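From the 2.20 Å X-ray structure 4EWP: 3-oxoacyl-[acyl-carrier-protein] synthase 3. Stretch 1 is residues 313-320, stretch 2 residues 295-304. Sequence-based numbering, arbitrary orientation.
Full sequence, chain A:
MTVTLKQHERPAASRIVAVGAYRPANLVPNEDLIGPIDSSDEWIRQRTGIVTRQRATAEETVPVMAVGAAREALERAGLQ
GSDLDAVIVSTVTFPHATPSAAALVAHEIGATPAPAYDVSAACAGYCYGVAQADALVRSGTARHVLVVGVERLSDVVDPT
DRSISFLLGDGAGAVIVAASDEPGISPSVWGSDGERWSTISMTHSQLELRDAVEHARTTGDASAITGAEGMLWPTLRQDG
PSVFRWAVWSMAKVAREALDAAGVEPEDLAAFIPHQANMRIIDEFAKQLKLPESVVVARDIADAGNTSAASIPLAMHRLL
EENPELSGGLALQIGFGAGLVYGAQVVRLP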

# COMPACT_ATOMS: atom_id res chain seq x y z
N PRO A 313 15.06 4.82 8.71
CA PRO A 313 16.20 4.95 7.79
C PRO A 313 16.91 6.30 7.94
O PRO A 313 18.14 6.35 7.80
CB PRO A 313 15.57 4.80 6.39
CG PRO A 313 14.08 5.05 6.58
CD PRO A 313 13.77 4.64 8.00
N LEU A 314 16.17 7.37 8.23
CA LEU A 314 16.81 8.66 8.49
C LEU A 314 17.78 8.57 9.67
O LEU A 314 18.90 9.07 9.60
CB LEU A 314 15.77 9.77 8.74
CG LEU A 314 15.09 10.42 7.53
CD1 LEU A 314 14.09 11.46 8.00
CD2 LEU A 314 16.12 11.06 6.59
N ALA A 315 17.34 7.91 10.74
CA ALA A 315 18.16 7.78 11.95
C ALA A 315 19.35 6.87 11.68
O ALA A 315 20.45 7.10 12.18
CB ALA A 315 17.34 7.25 13.10
N MET A 316 19.12 5.82 10.89
CA MET A 316 20.19 4.90 10.53
C MET A 316 21.26 5.65 9.75
O MET A 316 22.47 5.49 9.99
CB MET A 316 19.65 3.76 9.67
CG MET A 316 20.70 2.74 9.31
SD MET A 316 20.11 1.60 8.05
CE MET A 316 18.79 0.78 8.94
N HIS A 317 20.79 6.47 8.81
CA HIS A 317 21.67 7.29 8.00
C HIS A 317 22.53 8.21 8.87
O HIS A 317 23.74 8.34 8.65
CB HIS A 317 20.85 8.10 7.00
CG HIS A 317 21.67 8.92 6.05
ND1 HIS A 317 22.17 10.17 6.38
CD2 HIS A 317 22.03 8.71 4.76
CE1 HIS A 317 22.82 10.67 5.34
NE2 HIS A 317 22.75 9.80 4.34
N ARG A 318 21.91 8.84 9.86
CA ARG A 318 22.65 9.72 10.75
C ARG A 318 23.62 8.94 11.62
O ARG A 318 24.72 9.40 11.88
CB ARG A 318 21.70 10.55 11.62
CG ARG A 318 22.44 11.47 12.59
CD ARG A 318 21.46 12.33 13.36
NE ARG A 318 22.14 13.25 14.28
CZ ARG A 318 21.52 14.16 15.02
NH1 ARG A 318 20.20 14.28 14.95
NH2 ARG A 318 22.21 14.95 15.83
N LEU A 319 23.21 7.76 12.07
CA LEU A 319 24.09 6.93 12.89
C LEU A 319 25.38 6.61 12.16
O LEU A 319 26.47 6.66 12.74
CB LEU A 319 23.38 5.63 13.26
CG LEU A 319 23.32 5.34 14.76
CD1 LEU A 319 22.96 6.61 15.51
CD2 LEU A 319 22.32 4.24 15.06
N LEU A 320 25.27 6.29 10.87
CA LEU A 320 26.42 5.87 10.08
C LEU A 320 27.34 7.03 9.73
O LEU A 320 28.56 6.86 9.69
CB LEU A 320 25.97 5.15 8.82
CG LEU A 320 25.41 3.77 9.15
CD1 LEU A 320 24.54 3.20 8.03
CD2 LEU A 320 26.53 2.81 9.56
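Stretch 2, residues 295-304: VVVARDIADA

Stretch 1 is one run of helix, with i to i+4 backbone hydrogen bonds such as Leu 319 N to Ala 315 O at 2.8 Å; stretch 2 passes over the side of it that carries Leu 314, Ala 315, Arg 318 and Leu 319. The partners step back from Leu 319 at Val 296 to Leu 314 and Ala 315 at Asp 300, then return to Arg 318 at Asp 303, so stretch 2 crosses the helix obliquely, with a component against its direction.

Val 296 and Val 297 are extended (phi/psi -81/123 and -96/122), and this alternates their side chains. Val 296 points toward the helix, its CG1 3.7 Å from CD1 of Leu 319, whereas Val 297 points away. Ala 298 points toward it again; its CB lies 3.7 Å from CB of Ala 315, a close approach that two methyl side chains permit, and 4.4 Å from CD2 of Leu 319.

Arg 299 turns away, and at Asp 300 the backbone reaches its nearest point, CA to CA of Ala 315 being 5.4 Å. Asp 300 OD1 accepts a hydrogen bond from Arg 318 NH1 (2.9 Å, 161°), within a salt bridge. Ile 301 points away, in a part of the chain held by backbone hydrogen bonds from Asp 303 N and Ala 304 N to Asp 300 O (both 3.0 Å). Asp 303 OD2 forms a second salt bridge with the same arginine, 2.9 Å from Arg 318 NH1 and 3.3 Å from Arg 318 NH2. Asp 300 OD1 and Asp 303 OD2 both lie at the edge of the guanidinium, near its plane.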

# COMPACT_ATOMS: atom_id res chain seq x y z
N VAL A 295 26.00 -0.07 22.98
CA VAL A 295 24.97 0.03 21.93
C VAL A 295 24.57 1.48 21.69
O VAL A 295 24.13 2.18 22.60
CB VAL A 295 23.71 -0.80 22.27
CG1 VAL A 295 22.70 -0.71 21.15
CG2 VAL A 295 24.09 -2.25 22.52
N VAL A 296 24.72 1.94 20.46
CA VAL A 296 24.37 3.31 20.11
C VAL A 296 22.86 3.39 19.89
O VAL A 296 22.31 2.66 19.07
CB VAL A 296 25.10 3.76 18.83
CG1 VAL A 296 24.74 5.19 18.48
CG2 VAL A 296 26.61 3.61 19.01
N VAL A 297 22.19 4.27 20.64
CA VAL A 297 20.76 4.49 20.49
C VAL A 297 20.45 5.69 19.58
O VAL A 297 20.90 6.81 19.85
CB VAL A 297 20.10 4.71 21.87
CG1 VAL A 297 18.64 5.06 21.72
CG2 VAL A 297 20.29 3.47 22.74
N ALA A 298 19.70 5.46 18.51
CA ALA A 298 19.27 6.55 17.62
C ALA A 298 18.36 7.56 18.34
O ALA A 298 17.34 7.18 18.92
CB ALA A 298 18.55 5.99 16.39
N ARG A 299 18.71 8.84 18.28
CA ARG A 299 17.86 9.88 18.86
C ARG A 299 17.67 11.06 17.91
O ARG A 299 17.52 12.20 18.33
CB ARG A 299 18.43 10.38 20.20
CG ARG A 299 18.60 9.31 21.25
CD ARG A 299 19.03 9.89 22.60
NE ARG A 299 19.64 8.83 23.40
CZ ARG A 299 18.95 8.10 24.26
NH1 ARG A 299 17.68 8.35 24.43
NH2 ARG A 299 19.54 7.13 24.94
N ASP A 300 17.70 10.77 16.61
CA ASP A 300 17.49 11.78 15.59
C ASP A 300 16.27 12.69 15.87
O ASP A 300 16.25 13.85 15.43
CB ASP A 300 17.30 11.10 14.23
CG ASP A 300 17.49 12.04 13.07
OD1 ASP A 300 18.25 13.03 13.21
OD2 ASP A 300 16.89 11.80 12.00
N ILE A 301 15.27 12.17 16.57
CA ILE A 301 14.03 12.92 16.83
C ILE A 301 14.25 14.36 17.35
O ILE A 301 13.44 15.25 17.07
CB ILE A 301 13.11 12.17 17.81
CG1 ILE A 301 11.67 12.68 17.69
CG2 ILE A 301 13.61 12.31 19.23
CD1 ILE A 301 10.78 12.23 18.83
N ALA A 302 15.32 14.59 18.10
CA ALA A 302 15.58 15.91 18.68
C ALA A 302 15.68 17.02 17.64
O ALA A 302 15.28 18.16 17.90
CB ALA A 302 16.84 15.89 19.55
N ASP A 303 16.23 16.70 16.47
CA ASP A 303 16.44 17.69 15.41
C ASP A 303 15.51 17.49 14.22
O ASP A 303 15.25 18.43 13.47
CB ASP A 303 17.88 17.66 14.91
CG ASP A 303 18.88 17.78 16.04
OD1 ASP A 303 19.02 18.88 16.59
OD2 ASP A 303 19.52 16.76 16.38
N ALA A 304 15.01 16.27 14.05
CA ALA A 304 14.20 15.95 12.88
C ALA A 304 12.71 15.94 13.20
O ALA A 304 11.87 16.06 12.30
CB ALA A 304 14.61 14.62 12.29